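Local coordinates for protein restriction endonuclease (Mycobacterium sp., PDB 4F0Q) that probably recognises DNA carrying methylated cytosine and cuts it as a tetramer, its nuclease domain holding a magnesium ion, at residues Leu141-Thr146 with Gln251-Ile256; Ala181-Arg186 with Pro257-Arg262; Gln274-Gly279 with Ala284-Leu289; Ala308-Arg313 with Val418-Gln423. All coordinates share one frame; numbering follows the deposited sequence.

Interaction 1: Leu141-Thr146 with Gln251-Ile256; sequences LHAGTT and QGRLAI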
loop_
_atom_site.group_PDB
_atom_site.type_symbol
_atom_site.label_atom_id
_atom_site.label_comp_id
_atom_site.label_asym_id
_atom_site.label_seq_id
_atom_site.Cartn_x
_atom_site.Cartn_y
_atom_site.Cartn_z
ATOM N N LEU A 141 24.856 15.024 -16.479
ATOM C CA LEU A 141 25.844 14.842 -15.418
ATOM C C LEU A 141 25.232 14.482 -14.064
ATOM O O LEU A 141 25.892 13.878 -13.219
ATOM C CB LEU A 141 26.722 16.089 -15.289
ATOM C CG LEU A 141 27.628 16.381 -16.485
ATOM C CD1 LEU A 141 28.402 17.671 -16.271
ATOM C CD2 LEU A 141 28.576 15.217 -16.732
ATOM N N HIS A 142 23.972 14.853 -13.859
ATOM C CA HIS A 142 23.266 14.504 -12.632
ATOM C C HIS A 142 22.868 13.034 -12.649
ATOM O O HIS A 142 22.469 12.471 -11.630
ATOM C CB HIS A 142 22.041 15.397 -12.435
ATOM C CG HIS A 142 22.370 16.761 -11.915
ATOM N ND1 HIS A 142 21.970 17.200 -10.672
ATOM C CD2 HIS A 142 23.070 17.781 -12.465
ATOM C CE1 HIS A 142 22.403 18.433 -10.480
ATOM N NE2 HIS A 142 23.074 18.809 -11.554
ATOM N N ALA A 143 22.980 12.422 -13.822
ATOM C CA ALA A 143 22.795 10.987 -13.964
ATOM C C ALA A 143 24.074 10.371 -14.519
ATOM O O ALA A 143 24.032 9.388 -15.259
ATOM C CB ALA A 143 21.615 10.687 -14.871
ATOM N N GLY A 144 25.208 10.965 -14.157
ATOM C CA GLY A 144 26.506 10.482 -14.590
ATOM C C GLY A 144 26.761 9.052 -14.156
ATOM O O GLY A 144 26.465 8.675 -13.022
ATOM N N THR A 145 27.317 8.255 -15.062
ATOM C CA THR A 145 27.510 6.830 -14.813
ATOM C C THR A 145 28.727 6.537 -13.941
ATOM O O THR A 145 28.923 5.404 -13.506
ATOM C CB THR A 145 27.634 6.040 -16.127
ATOM O OG1 THR A 145 28.770 6.507 -16.863
ATOM C CG2 THR A 145 26.380 6.217 -16.969
ATOM N N THR A 146 29.547 7.554 -13.698
ATOM C CA THR A 146 30.713 7.401 -12.833
ATOM C C THR A 146 30.804 8.551 -11.838
ATOM O O THR A 146 30.150 9.580 -12.003
ATOM C CB THR A 146 32.026 7.350 -13.639
ATOM O OG1 THR A 146 32.188 8.571 -14.372
ATOM C CG2 THR A 146 32.023 6.177 -14.606
ATOM N N GLN A 251 28.148 7.768 -4.692
ATOM C CA GLN A 251 27.230 6.659 -4.953
ATOM C C GLN A 251 26.383 6.821 -6.216
ATOM O O GLN A 251 26.188 5.865 -6.964
ATOM C CB GLN A 251 26.320 6.433 -3.744
ATOM C CG GLN A 251 27.066 6.105 -2.463
ATOM C CD GLN A 251 26.140 5.899 -1.282
ATOM O OE1 GLN A 251 26.584 5.602 -0.174
ATOM N NE2 GLN A 251 24.841 6.058 -1.513
ATOM N N GLY A 252 25.869 8.025 -6.444
ATOM C CA GLY A 252 25.027 8.277 -7.599
ATOM C C GLY A 252 23.551 8.264 -7.255
ATOM O O GLY A 252 23.136 8.848 -6.256
ATOM N N ARG A 253 22.757 7.588 -8.081
ATOM C CA ARG A 253 21.311 7.527 -7.879
ATOM C C ARG A 253 20.931 6.761 -6.616
ATOM O O ARG A 253 19.821 6.904 -6.105
ATOM C CB ARG A 253 20.621 6.897 -9.092
ATOM C CG ARG A 253 20.873 7.623 -10.399
ATOM C CD ARG A 253 19.707 7.439 -11.354
ATOM N NE ARG A 253 18.470 7.978 -10.795
ATOM C CZ ARG A 253 18.099 9.251 -10.894
ATOM N NH1 ARG A 253 18.871 10.120 -11.532
ATOM N NH2 ARG A 253 16.957 9.655 -10.354
ATOM N N LEU A 254 21.855 5.948 -6.118
ATOM C CA LEU A 254 21.618 5.154 -4.919
ATOM C C LEU A 254 21.530 6.031 -3.673
ATOM O O LEU A 254 20.884 5.666 -2.689
ATOM C CB LEU A 254 22.718 4.103 -4.743
ATOM C CG LEU A 254 22.598 2.785 -5.519
ATOM C CD1 LEU A 254 22.650 2.996 -7.028
ATOM C CD2 LEU A 254 23.688 1.820 -5.080
ATOM N N ALA A 255 22.180 7.189 -3.723
ATOM C CA ALA A 255 22.219 8.098 -2.582
ATOM C C ALA A 255 20.972 8.972 -2.502
ATOM O O ALA A 255 20.559 9.375 -1.416
ATOM C CB ALA A 255 23.466 8.965 -2.644
ATOM N N ILE A 256 20.378 9.255 -3.657
ATOM C CA ILE A 256 19.220 10.147 -3.754
ATOM C C ILE A 256 18.034 9.838 -2.814
ATOM O O ILE A 256 17.482 10.757 -2.208
ATOM C CB ILE A 256 18.730 10.290 -5.217
ATOM C CG1 ILE A 256 19.889 10.711 -6.123
ATOM C CG2 ILE A 256 17.591 11.292 -5.311
ATOM C CD1 ILE A 256 19.490 10.936 -7.564
#
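The Arg253 guanidinium has Ile256 CD1 over one face, 3.9 Å above the plane and shifted toward the rim, while Ala143 CB and the carbonyl oxygen of His142 approach obliquely. Contact across the two segments is light: Arg253 NH1 stands 4.4 Å from Ala143 CB and 4.3 Å from His142 O, too long for a hydrogen bond. The polar end of the arginine is held instead by Glu185 O on strand 175-193, which accepts from NH2. A bend at chi3 (61°) carries the group round toward the end of helix 130-142.

Both segments are helix exits in the part of the chain that matches the AspBHI-type N-terminal family of the PUA clan, which probably reads the modified base. Gly252, with positive phi (100°), takes the chain out of helix 243-251 and turns it into 253-256, where Ala255 N bonds to Gly252 O at 3.2 Å. The His142 ring leads away from Arg253, and its NE2 is bonded to Pro154 O. On a second subunit, Asn425 OD1 accepts from the backbone N of Arg253, and Arg313 NH1 of the same neighbouring subunit donates to Arg253 O.

Interaction 2: Ala181-Arg186 with Pro257-Arg262; sequences AAIIER and PGIRRR
Strand residues 181-186 and the irregular segment 257-262 keep their backbones well apart, the closest CA atoms being those of Glu185 and Pro257 at 9.6 Å, and side chains bridge the gap. Glu185 and Arg260 form a salt bridge in which NH1 of the arginine serves both carboxylate oxygens. Its straighter bond runs to Glu185 OE2, 3.0 Å from Arg260 NH1 with an angle of 164° at the hydrogen; OE2 lies in the guanidinium plane but is met from above the carboxylate plane. The shorter approach, 2.7 Å from Arg260 NH1 to Glu185 OE1, is bent and weak, as is the long bond from NH2 to OE2. The two planes are 37° apart.

Glu185 belongs to a classic beta bulge: it and Arg186 both face Asp207 of the antiparallel neighbour 200-210, and Arg186 is salt-bridged to that aspartate. With CG anti to the backbone N (chi1 -177°) and an extended chain, Glu185 reaches straight out to Arg260. OE2 also takes a salt bridge from Arg313 of a second subunit. Beside the ion pair Ile183 and Ile259 cross at about a right angle, their CD1 methyls 3.7 Å apart, and Trp248 of helix 243-251 packs on both isoleucines.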
loop_
_atom_site.group_PDB
_atom_site.type_symbol
_atom_site.label_atom_id
_atom_site.label_comp_id
_atom_site.label_asym_id
_atom_site.label_seq_id
_atom_site.Cartn_x
_atom_site.Cartn_y
_atom_site.Cartn_z
ATOM N N ALA A 181 20.213 23.570 -2.499
ATOM C CA ALA A 181 20.842 23.008 -3.688
ATOM C C ALA A 181 20.105 21.734 -4.082
ATOM O O ALA A 181 19.744 20.931 -3.223
ATOM C CB ALA A 181 22.312 22.718 -3.425
ATOM N N ALA A 182 19.884 21.547 -5.378
ATOM C CA ALA A 182 19.067 20.432 -5.845
ATOM C C ALA A 182 19.769 19.534 -6.860
ATOM O O ALA A 182 20.634 19.978 -7.617
ATOM C CB ALA A 182 17.751 20.949 -6.416
ATOM N N ILE A 183 19.383 18.262 -6.859
ATOM C CA ILE A 183 19.832 17.307 -7.863
ATOM C C ILE A 183 18.672 17.019 -8.807
ATOM O O ILE A 183 17.539 16.843 -8.363
ATOM C CB ILE A 183 20.264 15.975 -7.218
ATOM C CG1 ILE A 183 21.280 16.220 -6.104
ATOM C CG2 ILE A 183 20.830 15.027 -8.265
ATOM C CD1 ILE A 183 21.749 14.955 -5.426
ATOM N N ILE A 184 18.950 16.978 -10.105
ATOM C CA ILE A 184 17.930 16.590 -11.067
ATOM C C ILE A 184 17.628 15.105 -10.910
ATOM O O ILE A 184 18.354 14.252 -11.424
ATOM C CB ILE A 184 18.363 16.885 -12.517
ATOM C CG1 ILE A 184 18.643 18.378 -12.692
ATOM C CG2 ILE A 184 17.291 16.432 -13.499
ATOM C CD1 ILE A 184 19.007 18.767 -14.106
ATOM N N GLU A 185 16.558 14.801 -10.183
ATOM C CA GLU A 185 16.172 13.416 -9.948
ATOM C C GLU A 185 15.481 12.834 -11.173
ATOM O O GLU A 185 15.684 11.668 -11.516
ATOM C CB GLU A 185 15.262 13.301 -8.724
ATOM C CG GLU A 185 14.886 11.870 -8.378
ATOM C CD GLU A 185 13.957 11.783 -7.186
ATOM O OE1 GLU A 185 13.283 12.789 -6.880
ATOM O OE2 GLU A 185 13.906 10.709 -6.551
ATOM N N ARG A 186 14.665 13.646 -11.834
ATOM C CA ARG A 186 14.001 13.194 -13.052
ATOM C C ARG A 186 13.803 14.337 -14.045
ATOM O O ARG A 186 13.630 15.487 -13.653
ATOM C CB ARG A 186 12.665 12.521 -12.721
ATOM C CG ARG A 186 12.068 11.721 -13.869
ATOM C CD ARG A 186 10.927 10.829 -13.403
ATOM N NE ARG A 186 9.796 11.597 -12.892
ATOM C CZ ARG A 186 8.627 11.064 -12.551
ATOM N NH1 ARG A 186 8.431 9.758 -12.670
ATOM N NH2 ARG A 186 7.650 11.838 -12.094
ATOM N N PRO A 257 17.639 8.555 -2.681
ATOM C CA PRO A 257 16.505 8.291 -1.784
ATOM C C PRO A 257 16.780 8.564 -0.303
ATOM O O PRO A 257 15.872 8.403 0.510
ATOM C CB PRO A 257 16.242 6.793 -1.984
ATOM C CG PRO A 257 16.808 6.481 -3.315
ATOM C CD PRO A 257 18.018 7.347 -3.436
ATOM N N GLY A 258 17.998 8.971 0.044
ATOM C CA GLY A 258 18.344 9.186 1.437
ATOM C C GLY A 258 19.032 10.503 1.741
ATOM O O GLY A 258 19.485 10.721 2.865
ATOM N N ILE A 259 19.107 11.388 0.752
ATOM C CA ILE A 259 19.800 12.662 0.931
ATOM C C ILE A 259 18.890 13.875 0.754
ATOM O O ILE A 259 19.360 15.012 0.736
ATOM C CB ILE A 259 21.003 12.796 -0.025
ATOM C CG1 ILE A 259 20.540 12.719 -1.480
ATOM C CG2 ILE A 259 22.043 11.725 0.269
ATOM C CD1 ILE A 259 21.673 12.757 -2.481
ATOM N N ARG A 260 17.589 13.634 0.625
ATOM C CA ARG A 260 16.631 14.721 0.461
ATOM C C ARG A 260 16.437 15.496 1.759
ATOM O O ARG A 260 16.439 14.916 2.845
ATOM C CB ARG A 260 15.286 14.186 -0.033
ATOM C CG ARG A 260 14.932 14.603 -1.449
ATOM C CD ARG A 260 13.557 14.094 -1.840
ATOM N NE ARG A 260 13.525 12.640 -1.958
ATOM C CZ ARG A 260 13.650 11.984 -3.107
ATOM N NH1 ARG A 260 13.810 12.656 -4.237
ATOM N NH2 ARG A 260 13.610 10.659 -3.127
ATOM N N ARG A 261 16.270 16.810 1.637
ATOM C CA ARG A 261 16.030 17.667 2.794
ATOM C C ARG A 261 14.693 17.332 3.452
ATOM O O ARG A 261 13.688 17.132 2.771
ATOM C CB ARG A 261 16.062 19.141 2.385
ATOM C CG ARG A 261 15.806 20.114 3.528
ATOM C CD ARG A 261 15.885 21.557 3.057
ATOM N NE ARG A 261 15.697 22.506 4.151
ATOM C CZ ARG A 261 14.533 23.065 4.467
ATOM N NH1 ARG A 261 13.444 22.772 3.770
ATOM N NH2 ARG A 261 14.458 23.919 5.479
ATOM N N ARG A 262 14.692 17.269 4.780
ATOM C CA ARG A 262 13.494 16.919 5.529
ATOM C C ARG A 262 13.237 17.908 6.659
ATOM O O ARG A 262 14.135 18.220 7.439
ATOM C CB ARG A 262 13.620 15.503 6.095
ATOM C CG ARG A 262 12.400 15.019 6.857
ATOM C CD ARG A 262 11.190 14.889 5.944
ATOM N NE ARG A 262 10.115 14.135 6.581
ATOM C CZ ARG A 262 9.158 14.678 7.324
ATOM N NH1 ARG A 262 9.135 15.988 7.526
ATOM N NH2 ARG A 262 8.222 13.911 7.866
#

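Interaction 3: Gln274-Gly279 with Ala284-Leu289; sequences QQPASG and ATLQTL
Ala284 O is gripped twice from within its own helix, by Thr288 N and by Thr288 OG1, each 2.9 Å away and arriving from opposite faces of the carbonyl plane. The hydroxyl is the donor in the second bond, tilted 35° from that plane, so the threonine side chain doubles the ordinary helical bond one turn on. Thr285 OG1 likewise bonds to Ala281 O, four residues back.

Across to the loop, Leu286 carries the contact alone, and through a single methyl. Its CG stands anti to the backbone N (chi1 -178°), which points the side chain at the loop, where CD2 meets the Gln275 amide oxygen and the Pro276 ring side by side. Pro276 CD packs on Leu286 CD2 at 3.9 Å, while Gln275 OE1 comes within 3.2 Å of the same methyl, a close approach of carbonyl oxygen to carbon. Both loop side chains cross the leucine at about a right angle.

A loop joins the short helix 271-274 to helix 281-292: Gln275 is the first residue to leave helical angles, the chain runs on into the second helix, and Leu286 packs back on the connection just passed. A bend at chi2 (-65°) in Gln275 brings its amide to the leucine. Its NE2 makes weak hydrogen bonds to Ser390 OG and Thr388 O. Pro361 touches Gln275 and Leu286 alike, and Ala415 of helix 411-425 packs on the leucine too.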
loop_
_atom_site.group_PDB
_atom_site.type_symbol
_atom_site.label_atom_id
_atom_site.label_comp_id
_atom_site.label_asym_id
_atom_site.label_seq_id
_atom_site.Cartn_x
_atom_site.Cartn_y
_atom_site.Cartn_z
ATOM N N GLN A 274 -6.293 23.630 3.081
ATOM C CA GLN A 274 -6.831 22.621 2.174
ATOM C C GLN A 274 -7.641 23.262 1.053
ATOM O O GLN A 274 -7.801 22.685 -0.023
ATOM C CB GLN A 274 -7.694 21.619 2.941
ATOM C CG GLN A 274 -6.981 20.948 4.098
ATOM C CD GLN A 274 -7.884 20.004 4.865
ATOM O OE1 GLN A 274 -8.499 19.109 4.286
ATOM N NE2 GLN A 274 -7.977 20.206 6.174
ATOM N N GLN A 275 -8.156 24.458 1.316
ATOM C CA GLN A 275 -8.907 25.213 0.325
ATOM C C GLN A 275 -7.963 26.109 -0.468
ATOM O O GLN A 275 -6.905 26.492 0.034
ATOM C CB GLN A 275 -9.985 26.057 1.011
ATOM C CG GLN A 275 -11.090 25.245 1.663
ATOM C CD GLN A 275 -11.911 24.469 0.656
ATOM O OE1 GLN A 275 -12.667 25.050 -0.121
ATOM N NE2 GLN A 275 -11.765 23.149 0.662
ATOM N N PRO A 276 -8.335 26.443 -1.713
ATOM C CA PRO A 276 -7.509 27.342 -2.527
ATOM C C PRO A 276 -7.568 28.778 -2.014
ATOM O O PRO A 276 -8.277 29.055 -1.046
ATOM C CB PRO A 276 -8.154 27.247 -3.912
ATOM C CG PRO A 276 -9.569 26.873 -3.640
ATOM C CD PRO A 276 -9.523 25.969 -2.447
ATOM N N ALA A 277 -6.832 29.679 -2.658
ATOM C CA ALA A 277 -6.826 31.085 -2.265
ATOM C C ALA A 277 -8.209 31.707 -2.434
ATOM O O ALA A 277 -9.083 31.130 -3.079
ATOM C CB ALA A 277 -5.789 31.858 -3.063
ATOM N N SER A 278 -8.396 32.889 -1.853
ATOM C CA SER A 278 -9.701 33.548 -1.838
ATOM C C SER A 278 -10.240 33.866 -3.234
ATOM O O SER A 278 -11.289 33.358 -3.630
ATOM C CB SER A 278 -9.646 34.824 -0.996
ATOM O OG SER A 278 -10.911 35.463 -0.958
ATOM N N GLY A 279 -9.521 34.705 -3.972
ATOM C CA GLY A 279 -9.969 35.127 -5.287
ATOM C C GLY A 279 -9.272 34.407 -6.423
ATOM O O GLY A 279 -9.285 34.870 -7.563
ATOM N N ALA A 284 -12.777 29.704 -7.883
ATOM C CA ALA A 284 -13.924 29.774 -8.780
ATOM C C ALA A 284 -14.212 28.402 -9.377
ATOM O O ALA A 284 -15.372 28.001 -9.511
ATOM C CB ALA A 284 -13.673 30.790 -9.880
ATOM N N THR A 285 -13.146 27.689 -9.731
ATOM C CA THR A 285 -13.266 26.332 -10.252
ATOM C C THR A 285 -13.961 25.428 -9.243
ATOM O O THR A 285 -14.877 24.683 -9.589
ATOM C CB THR A 285 -11.887 25.738 -10.597
ATOM O OG1 THR A 285 -11.286 26.501 -11.650
ATOM C CG2 THR A 285 -12.026 24.292 -11.045
ATOM N N LEU A 286 -13.526 25.511 -7.989
ATOM C CA LEU A 286 -14.108 24.710 -6.918
ATOM C C LEU A 286 -15.572 25.061 -6.685
ATOM O O LEU A 286 -16.396 24.181 -6.437
ATOM C CB LEU A 286 -13.316 24.890 -5.623
ATOM C CG LEU A 286 -13.800 24.052 -4.441
ATOM C CD1 LEU A 286 -13.724 22.568 -4.770
ATOM C CD2 LEU A 286 -12.990 24.374 -3.199
ATOM N N GLN A 287 -15.892 26.349 -6.760
ATOM C CA GLN A 287 -17.274 26.794 -6.614
ATOM C C GLN A 287 -18.143 26.217 -7.725
ATOM O O GLN A 287 -19.258 25.752 -7.478
ATOM C CB GLN A 287 -17.355 28.322 -6.607
ATOM C CG GLN A 287 -16.760 28.956 -5.362
ATOM C CD GLN A 287 -17.403 28.441 -4.089
ATOM O OE1 GLN A 287 -16.714 28.075 -3.136
ATOM N NE2 GLN A 287 -18.729 28.411 -4.066
ATOM N N THR A 288 -17.618 26.241 -8.946
ATOM C CA THR A 288 -18.306 25.648 -10.085
ATOM C C THR A 288 -18.536 24.157 -9.853
ATOM O O THR A 288 -19.626 23.642 -10.099
ATOM C CB THR A 288 -17.509 25.842 -11.388
ATOM O OG1 THR A 288 -17.262 27.237 -11.598
ATOM C CG2 THR A 288 -18.280 25.287 -12.574
ATOM N N LEU A 289 -17.503 23.474 -9.364
ATOM C CA LEU A 289 -17.581 22.040 -9.101
ATOM C C LEU A 289 -18.627 21.704 -8.043
ATOM O O LEU A 289 -19.348 20.715 -8.168
ATOM C CB LEU A 289 -16.214 21.490 -8.682
ATOM C CG LEU A 289 -15.127 21.446 -9.759
ATOM C CD1 LEU A 289 -13.825 20.901 -9.188
ATOM C CD2 LEU A 289 -15.582 20.617 -10.948
#

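Interaction 4: Ala308-Arg313 with Val418-Gln423; sequences AAEVFR and VRRMVQ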
loop_
_atom_site.group_PDB
_atom_site.type_symbol
_atom_site.label_atom_id
_atom_site.label_comp_id
_atom_site.label_asym_id
_atom_site.label_seq_id
_atom_site.Cartn_x
_atom_site.Cartn_y
_atom_site.Cartn_z
ATOM N N ALA A 308 -8.638 11.025 -8.778
ATOM C CA ALA A 308 -7.804 10.139 -7.977
ATOM C C ALA A 308 -6.742 9.491 -8.852
ATOM O O ALA A 308 -5.565 9.450 -8.486
ATOM C CB ALA A 308 -8.652 9.080 -7.295
ATOM N N ALA A 309 -7.165 8.994 -10.012
ATOM C CA ALA A 309 -6.239 8.401 -10.974
ATOM C C ALA A 309 -5.129 9.378 -11.353
ATOM O O ALA A 309 -3.948 9.016 -11.391
ATOM C CB ALA A 309 -6.988 7.944 -12.216
ATOM N N GLU A 310 -5.513 10.624 -11.617
ATOM C CA GLU A 310 -4.554 11.661 -11.989
ATOM C C GLU A 310 -3.563 11.958 -10.860
ATOM O O GLU A 310 -2.353 12.047 -11.084
ATOM C CB GLU A 310 -5.284 12.942 -12.404
ATOM C CG GLU A 310 -4.364 14.071 -12.840
ATOM C CD GLU A 310 -3.622 13.765 -14.129
ATOM O OE1 GLU A 310 -4.131 12.958 -14.936
ATOM O OE2 GLU A 310 -2.527 14.332 -14.334
ATOM N N VAL A 311 -4.091 12.108 -9.650
ATOM C CA VAL A 311 -3.278 12.386 -8.471
ATOM C C VAL A 311 -2.272 11.268 -8.229
ATOM O O VAL A 311 -1.109 11.524 -7.916
ATOM C CB VAL A 311 -4.157 12.583 -7.214
ATOM C CG1 VAL A 311 -3.311 12.584 -5.954
ATOM C CG2 VAL A 311 -4.955 13.874 -7.319
ATOM N N PHE A 312 -2.718 10.026 -8.391
ATOM C CA PHE A 312 -1.821 8.888 -8.239
ATOM C C PHE A 312 -0.757 8.820 -9.331
ATOM O O PHE A 312 0.409 8.558 -9.038
ATOM C CB PHE A 312 -2.597 7.572 -8.151
ATOM C CG PHE A 312 -3.204 7.320 -6.800
ATOM C CD1 PHE A 312 -2.396 7.167 -5.683
ATOM C CD2 PHE A 312 -4.577 7.228 -6.646
ATOM C CE1 PHE A 312 -2.946 6.932 -4.438
ATOM C CE2 PHE A 312 -5.135 6.994 -5.403
ATOM C CZ PHE A 312 -4.318 6.845 -4.298
ATOM N N ARG A 313 -1.145 9.064 -10.579
ATOM C CA ARG A 313 -0.171 9.039 -11.665
ATOM C C ARG A 313 0.826 10.185 -11.558
ATOM O O ARG A 313 1.926 10.114 -12.102
ATOM C CB ARG A 313 -0.857 9.072 -13.033
ATOM C CG ARG A 313 -0.977 10.448 -13.674
ATOM C CD ARG A 313 -1.130 10.343 -15.167
ATOM N NE ARG A 313 -1.508 11.615 -15.779
ATOM C CZ ARG A 313 -0.655 12.490 -16.302
ATOM N NH1 ARG A 313 0.644 12.245 -16.274
ATOM N NH2 ARG A 313 -1.101 13.612 -16.855
ATOM N N VAL A 418 -8.326 19.148 -11.268
ATOM C CA VAL A 418 -9.360 19.287 -12.288
ATOM C C VAL A 418 -8.966 20.321 -13.341
ATOM O O VAL A 418 -9.131 20.091 -14.540
ATOM C CB VAL A 418 -10.727 19.653 -11.662
ATOM C CG1 VAL A 418 -11.663 20.241 -12.703
ATOM C CG2 VAL A 418 -11.354 18.429 -11.010
ATOM N N ARG A 419 -8.431 21.451 -12.890
ATOM C CA ARG A 419 -7.959 22.487 -13.804
ATOM C C ARG A 419 -6.845 21.971 -14.712
ATOM O O ARG A 419 -6.842 22.239 -15.917
ATOM C CB ARG A 419 -7.493 23.721 -13.031
ATOM C CG ARG A 419 -8.619 24.660 -12.632
ATOM C CD ARG A 419 -8.120 25.768 -11.722
ATOM N NE ARG A 419 -6.851 26.324 -12.180
ATOM C CZ ARG A 419 -6.740 27.299 -13.076
ATOM N NH1 ARG A 419 -7.827 27.830 -13.618
ATOM N NH2 ARG A 419 -5.541 27.740 -13.432
ATOM N N ARG A 420 -5.907 21.227 -14.133
ATOM C CA ARG A 420 -4.821 20.632 -14.911
ATOM C C ARG A 420 -5.359 19.664 -15.966
ATOM O O ARG A 420 -4.968 19.726 -17.133
ATOM C CB ARG A 420 -3.833 19.910 -13.993
ATOM C CG ARG A 420 -2.539 19.495 -14.677
ATOM C CD ARG A 420 -1.698 18.581 -13.793
ATOM N NE ARG A 420 -1.549 19.103 -12.438
ATOM C CZ ARG A 420 -2.107 18.557 -11.362
ATOM N NH1 ARG A 420 -2.847 17.464 -11.479
ATOM N NH2 ARG A 420 -1.921 19.101 -10.166
ATOM N N MET A 421 -6.256 18.777 -15.544
ATOM C CA MET A 421 -6.874 17.794 -16.431
ATOM C C MET A 421 -7.586 18.464 -17.598
ATOM O O MET A 421 -7.401 18.090 -18.758
ATOM C CB MET A 421 -7.883 16.941 -15.655
ATOM C CG MET A 421 -7.269 16.020 -14.613
ATOM S SD MET A 421 -8.491 15.394 -13.439
ATOM C CE MET A 421 -9.665 14.609 -14.539
ATOM N N VAL A 422 -8.404 19.457 -17.275
ATOM C CA VAL A 422 -9.191 20.170 -18.269
ATOM C C VAL A 422 -8.305 20.938 -19.248
ATOM O O VAL A 422 -8.531 20.902 -20.459
ATOM C CB VAL A 422 -10.199 21.120 -17.590
ATOM C CG1 VAL A 422 -10.743 22.125 -18.575
ATOM C CG2 VAL A 422 -11.330 20.321 -16.964
ATOM N N GLN A 423 -7.288 21.615 -18.727
ATOM C CA GLN A 423 -6.369 22.364 -19.580
ATOM C C GLN A 423 -5.528 21.453 -20.475
ATOM O O GLN A 423 -5.186 21.822 -21.598
ATOM C CB GLN A 423 -5.459 23.262 -18.737
ATOM C CG GLN A 423 -6.145 24.505 -18.196
ATOM C CD GLN A 423 -6.496 25.501 -19.287
ATOM O OE1 GLN A 423 -5.843 25.552 -20.330
ATOM N NE2 GLN A 423 -7.531 26.296 -19.051
#
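Two helices of the nuclease half of the chain, 297-314 and 411-425, pack here through Glu310 on one and Arg420 with Met421 on the other; the first belongs to the PDDEXK-type nuclease, and CA atoms come nearest at Glu310 and Met421, 7.9 Å apart.

The apolar part is made by the hydrocarbon of these polar and sulfur-bearing chains. Glu310 and Met421 run antiparallel alongside one another, with Glu310 CG 3.9 Å from Met421 CG and Glu310 CB 4.2 Å from Met421 SD. Arg306 and Val307, a turn earlier on helix 297-314, also touch Met421, as does Leu433 of helix 430-440. Leu254 of a second subunit packs against the same methionine.

The charged part is looser between the helices than within one. Glu310 has its CG anti to the backbone N (chi1 -179°) and then bends at chi2, which turns the carboxylate back to Arg313 on its own helix. Arg313 NE donates to Glu310 OE1 at 3.1 Å, from above the carboxylate plane, and Arg313 NH2 lies 3.0 Å from Glu310 OE2 in the same salt bridge. Arg420 is near enough to add a favourable field, probably, without a bond: its NH1 is 4.3 Å from Glu310 OE2. The guanidinium turns its edge to the glutamate, with Glu310 CG in its plane, 4.0 Å from Arg420 NH1.

Overall arrangement
From the N terminus, the chain first passes 141-146 and then strand residues 181-186; their partners, 251-256 and 257-262, follow in the same order, so interactions 1 and 2 cross. Each closes a long loop onto the segment behind helix 243-251, and they touch, the His142 ring packing on Ile183 and Ile184. Interaction 3 comes next in series as a short local closure of the loop 274-279 onto helix 281-292. Interaction 4 opens later and closes 105 residues on, tying helix 297-314 to helix 411-425. It meets interaction 3 where Leu289 packs on Val418, yet its centre is about 31 Å from that of interaction 1. Interactions 1, 2 and 4 also touch a second subunit.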